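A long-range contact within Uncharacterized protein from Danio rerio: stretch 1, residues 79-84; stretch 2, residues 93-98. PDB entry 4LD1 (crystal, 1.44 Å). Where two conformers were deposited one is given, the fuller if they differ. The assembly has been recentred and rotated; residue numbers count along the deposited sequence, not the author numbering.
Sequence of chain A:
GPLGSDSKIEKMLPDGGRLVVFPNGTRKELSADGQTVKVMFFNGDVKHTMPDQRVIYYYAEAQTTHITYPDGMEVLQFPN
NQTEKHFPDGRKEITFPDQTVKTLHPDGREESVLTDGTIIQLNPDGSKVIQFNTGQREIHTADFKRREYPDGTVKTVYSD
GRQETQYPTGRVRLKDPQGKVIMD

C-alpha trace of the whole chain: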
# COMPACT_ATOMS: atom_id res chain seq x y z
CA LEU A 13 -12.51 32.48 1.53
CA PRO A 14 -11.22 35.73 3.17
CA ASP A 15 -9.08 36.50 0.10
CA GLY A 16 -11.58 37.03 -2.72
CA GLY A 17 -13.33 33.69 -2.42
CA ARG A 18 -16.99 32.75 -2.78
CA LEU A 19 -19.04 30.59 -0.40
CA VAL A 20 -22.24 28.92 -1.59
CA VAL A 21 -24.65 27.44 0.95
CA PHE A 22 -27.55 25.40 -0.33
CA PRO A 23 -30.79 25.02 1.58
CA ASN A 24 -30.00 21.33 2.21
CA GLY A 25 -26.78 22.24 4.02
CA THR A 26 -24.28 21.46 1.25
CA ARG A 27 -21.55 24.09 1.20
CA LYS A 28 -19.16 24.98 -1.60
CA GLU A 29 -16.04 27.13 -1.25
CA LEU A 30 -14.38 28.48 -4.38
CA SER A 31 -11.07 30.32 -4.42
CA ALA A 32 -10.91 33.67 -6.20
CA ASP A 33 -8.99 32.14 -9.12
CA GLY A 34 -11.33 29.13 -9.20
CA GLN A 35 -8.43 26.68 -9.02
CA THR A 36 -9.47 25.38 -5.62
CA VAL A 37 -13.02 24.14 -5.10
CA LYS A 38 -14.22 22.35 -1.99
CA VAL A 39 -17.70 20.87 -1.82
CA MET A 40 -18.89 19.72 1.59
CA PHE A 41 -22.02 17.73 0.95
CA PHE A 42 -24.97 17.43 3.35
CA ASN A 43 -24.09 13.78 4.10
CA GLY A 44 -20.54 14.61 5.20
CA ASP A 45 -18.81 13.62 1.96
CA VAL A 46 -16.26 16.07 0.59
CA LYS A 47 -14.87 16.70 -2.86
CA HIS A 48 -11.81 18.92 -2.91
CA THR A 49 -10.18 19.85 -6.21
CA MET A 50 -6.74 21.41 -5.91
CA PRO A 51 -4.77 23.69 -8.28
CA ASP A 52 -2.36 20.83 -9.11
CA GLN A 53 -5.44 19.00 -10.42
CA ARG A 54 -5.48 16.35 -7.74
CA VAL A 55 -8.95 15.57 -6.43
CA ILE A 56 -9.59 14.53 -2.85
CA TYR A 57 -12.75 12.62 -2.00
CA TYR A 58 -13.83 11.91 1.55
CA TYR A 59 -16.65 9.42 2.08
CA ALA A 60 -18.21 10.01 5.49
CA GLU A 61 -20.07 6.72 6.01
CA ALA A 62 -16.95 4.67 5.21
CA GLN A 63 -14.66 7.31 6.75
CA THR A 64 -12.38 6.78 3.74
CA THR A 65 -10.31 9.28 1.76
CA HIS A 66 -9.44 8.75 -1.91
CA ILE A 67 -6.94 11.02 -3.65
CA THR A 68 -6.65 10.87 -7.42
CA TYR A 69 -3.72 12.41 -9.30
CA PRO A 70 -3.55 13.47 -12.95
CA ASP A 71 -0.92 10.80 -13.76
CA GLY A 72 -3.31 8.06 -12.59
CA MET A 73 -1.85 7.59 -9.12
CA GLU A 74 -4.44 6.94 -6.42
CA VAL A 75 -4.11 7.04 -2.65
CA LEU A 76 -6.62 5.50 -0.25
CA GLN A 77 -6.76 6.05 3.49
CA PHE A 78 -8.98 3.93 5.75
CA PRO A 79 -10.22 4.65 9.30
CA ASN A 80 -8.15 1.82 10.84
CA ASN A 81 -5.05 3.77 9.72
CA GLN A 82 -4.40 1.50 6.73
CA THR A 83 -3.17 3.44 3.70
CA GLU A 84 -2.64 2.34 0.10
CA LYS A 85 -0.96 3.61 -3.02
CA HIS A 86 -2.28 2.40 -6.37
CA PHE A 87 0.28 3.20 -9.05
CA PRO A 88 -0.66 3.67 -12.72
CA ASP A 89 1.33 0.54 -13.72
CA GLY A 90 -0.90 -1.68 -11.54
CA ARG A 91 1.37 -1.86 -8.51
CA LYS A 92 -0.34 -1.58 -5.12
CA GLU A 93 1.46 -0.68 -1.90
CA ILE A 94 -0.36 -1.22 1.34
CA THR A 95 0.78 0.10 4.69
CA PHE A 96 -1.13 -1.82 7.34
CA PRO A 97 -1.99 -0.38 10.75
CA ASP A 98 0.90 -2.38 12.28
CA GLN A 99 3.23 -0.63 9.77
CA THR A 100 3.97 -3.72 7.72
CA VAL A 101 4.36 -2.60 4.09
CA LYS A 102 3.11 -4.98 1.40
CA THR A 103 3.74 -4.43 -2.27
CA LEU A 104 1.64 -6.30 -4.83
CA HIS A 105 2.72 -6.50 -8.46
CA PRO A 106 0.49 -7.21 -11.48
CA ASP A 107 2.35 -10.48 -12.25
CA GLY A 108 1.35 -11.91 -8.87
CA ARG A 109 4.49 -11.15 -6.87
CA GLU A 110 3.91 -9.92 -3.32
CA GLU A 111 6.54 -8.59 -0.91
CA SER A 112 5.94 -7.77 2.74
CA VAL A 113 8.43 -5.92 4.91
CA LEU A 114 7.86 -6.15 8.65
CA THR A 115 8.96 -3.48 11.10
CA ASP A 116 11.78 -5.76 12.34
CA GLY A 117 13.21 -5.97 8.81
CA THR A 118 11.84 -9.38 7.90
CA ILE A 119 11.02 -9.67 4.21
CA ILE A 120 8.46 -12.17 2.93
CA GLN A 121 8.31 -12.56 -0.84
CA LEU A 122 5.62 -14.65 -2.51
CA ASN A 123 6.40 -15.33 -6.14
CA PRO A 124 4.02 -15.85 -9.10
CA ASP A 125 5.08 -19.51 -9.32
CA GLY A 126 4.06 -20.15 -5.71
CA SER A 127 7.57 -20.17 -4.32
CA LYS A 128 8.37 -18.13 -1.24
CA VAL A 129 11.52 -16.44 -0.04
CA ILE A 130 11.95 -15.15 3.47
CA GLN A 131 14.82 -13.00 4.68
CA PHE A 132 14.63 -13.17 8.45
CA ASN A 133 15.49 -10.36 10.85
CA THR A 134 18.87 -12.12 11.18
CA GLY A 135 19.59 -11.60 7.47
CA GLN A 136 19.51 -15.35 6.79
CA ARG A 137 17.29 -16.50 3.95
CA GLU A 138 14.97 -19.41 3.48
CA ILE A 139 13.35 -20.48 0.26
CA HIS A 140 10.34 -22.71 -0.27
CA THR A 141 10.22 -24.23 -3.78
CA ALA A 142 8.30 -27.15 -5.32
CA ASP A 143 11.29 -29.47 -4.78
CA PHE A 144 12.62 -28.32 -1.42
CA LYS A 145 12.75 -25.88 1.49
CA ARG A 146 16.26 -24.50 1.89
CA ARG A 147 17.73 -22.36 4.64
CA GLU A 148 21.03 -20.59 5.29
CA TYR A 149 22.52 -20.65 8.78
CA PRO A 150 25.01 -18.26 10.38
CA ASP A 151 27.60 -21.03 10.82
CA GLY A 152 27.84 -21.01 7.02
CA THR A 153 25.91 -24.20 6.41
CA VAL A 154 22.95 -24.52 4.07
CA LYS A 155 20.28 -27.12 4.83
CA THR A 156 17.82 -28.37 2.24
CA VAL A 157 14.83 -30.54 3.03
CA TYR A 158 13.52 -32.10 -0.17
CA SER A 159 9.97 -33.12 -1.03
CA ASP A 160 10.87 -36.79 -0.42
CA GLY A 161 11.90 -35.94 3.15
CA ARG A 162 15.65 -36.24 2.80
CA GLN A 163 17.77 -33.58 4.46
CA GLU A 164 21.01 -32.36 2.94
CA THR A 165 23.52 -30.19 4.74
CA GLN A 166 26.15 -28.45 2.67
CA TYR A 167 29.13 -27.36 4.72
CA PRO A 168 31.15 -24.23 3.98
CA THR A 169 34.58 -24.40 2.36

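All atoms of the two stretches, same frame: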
# COMPACT_ATOMS: atom_id res chain seq x y z
N PRO A 79 -10.11 4.19 7.91
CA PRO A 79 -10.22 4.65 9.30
C PRO A 79 -9.47 3.82 10.34
O PRO A 79 -9.33 4.28 11.47
CB PRO A 79 -11.73 4.61 9.57
CG PRO A 79 -12.27 3.66 8.56
CD PRO A 79 -11.43 3.82 7.35
N ASN A 80 -8.98 2.65 9.96
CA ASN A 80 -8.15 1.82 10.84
C ASN A 80 -6.67 2.17 10.70
O ASN A 80 -5.81 1.47 11.25
CB ASN A 80 -8.35 0.35 10.51
CG ASN A 80 -7.77 -0.03 9.17
OD1 ASN A 80 -7.68 0.80 8.26
ND2 ASN A 80 -7.38 -1.29 9.02
N ASN A 81 -6.39 3.22 9.94
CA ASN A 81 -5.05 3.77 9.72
C ASN A 81 -4.30 3.06 8.59
O ASN A 81 -3.13 3.36 8.34
CB ASN A 81 -4.22 3.74 11.00
CG ASN A 81 -3.29 4.94 11.11
OD1 ASN A 81 -2.83 5.48 10.11
ND2 ASN A 81 -3.02 5.35 12.34
N GLN A 82 -4.96 2.13 7.91
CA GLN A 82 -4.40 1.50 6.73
C GLN A 82 -4.39 2.51 5.59
O GLN A 82 -5.35 3.26 5.40
CB GLN A 82 -5.23 0.28 6.34
CG GLN A 82 -4.72 -0.44 5.12
CD GLN A 82 -5.22 -1.87 5.02
OE1 GLN A 82 -5.40 -2.54 6.04
NE2 GLN A 82 -5.48 -2.32 3.81
N THR A 83 -3.30 2.55 4.83
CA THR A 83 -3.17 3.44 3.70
C THR A 83 -2.67 2.66 2.49
O THR A 83 -1.90 1.69 2.64
CB THR A 83 -2.25 4.65 4.00
OG1 THR A 83 -0.92 4.22 4.33
CG2 THR A 83 -2.81 5.45 5.17
N GLU A 84 -3.06 3.05 1.30
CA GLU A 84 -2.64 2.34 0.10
C GLU A 84 -2.27 3.29 -0.99
O GLU A 84 -2.89 4.36 -1.14
CB GLU A 84 -3.74 1.41 -0.39
CG GLU A 84 -4.30 0.57 0.72
CD GLU A 84 -5.26 -0.48 0.25
OE1 GLU A 84 -5.57 -0.51 -0.96
OE2 GLU A 84 -5.72 -1.27 1.09
N GLU A 93 0.66 -0.64 -3.11
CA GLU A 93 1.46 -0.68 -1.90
C GLU A 93 0.61 -0.38 -0.72
O GLU A 93 0.03 0.73 -0.63
CB GLU A 93 2.58 0.32 -1.96
CG GLU A 93 3.53 0.24 -0.79
CD GLU A 93 4.37 1.48 -0.69
OE1 GLU A 93 5.49 1.45 -1.25
OE2 GLU A 93 3.90 2.47 -0.06
N ILE A 94 0.45 -1.33 0.16
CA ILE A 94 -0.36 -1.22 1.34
C ILE A 94 0.49 -1.05 2.58
O ILE A 94 1.38 -1.86 2.83
CB ILE A 94 -1.21 -2.47 1.54
CG1 ILE A 94 -2.04 -2.76 0.28
CG2 ILE A 94 -2.09 -2.34 2.76
CD1 ILE A 94 -2.68 -4.13 0.29
N THR A 95 0.21 -0.04 3.37
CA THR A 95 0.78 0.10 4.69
C THR A 95 -0.32 -0.23 5.69
O THR A 95 -1.31 0.51 5.81
CB THR A 95 1.32 1.50 4.91
OG1 THR A 95 2.29 1.80 3.90
CG2 THR A 95 1.97 1.63 6.27
N PHE A 96 -0.16 -1.34 6.38
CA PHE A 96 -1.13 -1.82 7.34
C PHE A 96 -1.03 -1.01 8.63
O PHE A 96 -0.04 -0.30 8.84
CB PHE A 96 -0.90 -3.31 7.61
CG PHE A 96 -1.27 -4.19 6.46
CD1 PHE A 96 -2.59 -4.52 6.23
CD2 PHE A 96 -0.31 -4.67 5.61
CE1 PHE A 96 -2.95 -5.33 5.17
CE2 PHE A 96 -0.65 -5.49 4.54
CZ PHE A 96 -1.98 -5.81 4.33
N PRO A 97 -2.04 -1.13 9.49
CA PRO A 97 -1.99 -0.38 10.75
C PRO A 97 -0.78 -0.73 11.61
O PRO A 97 -0.30 0.13 12.34
CB PRO A 97 -3.31 -0.77 11.44
CG PRO A 97 -4.21 -1.18 10.34
CD PRO A 97 -3.35 -1.76 9.26
N ASP A 98 -0.27 -1.96 11.50
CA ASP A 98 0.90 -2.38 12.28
C ASP A 98 2.23 -1.98 11.63
O ASP A 98 3.31 -2.31 12.14
CB ASP A 98 0.83 -3.87 12.61
CG ASP A 98 1.08 -4.78 11.40
OD1 ASP A 98 1.38 -4.29 10.30
OD2 ASP A 98 0.99 -6.01 11.58

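What holds the two backbones together? They run antiparallel, and Thr83 and Thr95 form a hydrogen-bonded pair: Thr83 N donates to Thr95 O (3.0 Å) and Thr95 N to Thr83 O (2.8 Å), both nearly straight. CA-H...O contacts supplement them, the shortest from Glu84 CA to Glu93 O at 3.2 Å.

How do the threonines meet? Their side chains share one face of the sheet, Thr83 in the p rotamer and Thr95 in m. Thr83 OG1 lies 3.6 Å from Thr95 CB, a van der Waals contact rather than a hydrogen bond.

Why is Gln82 extended? With chi1 and chi2 both t, Gln82 carries its amide well out from the backbone, where Gln82 NE2 meets the carboxylate of Glu84, two residues on, and donates to Glu84 OE2 (2.9 Å). The same amide meets the other stretch: NE2 is 3.5 Å from Ile94 CG2, and OE1 is 3.4 Å from Phe96 CD1, approaching the ring obliquely. Glu84, m at chi1 and t at chi2, lays its carboxylate near Ile94, with CD 3.9 Å from CG1 of that isoleucine.

What shapes the turn end? Asn80, in the p rotamer, curls back so that OD1 accepts from Gln82 N (3.0 Å). This leaves Asn80 ND2 3.4 Å from Pro97 CG, a packing contact, since the proline ring carbon offers no acceptor.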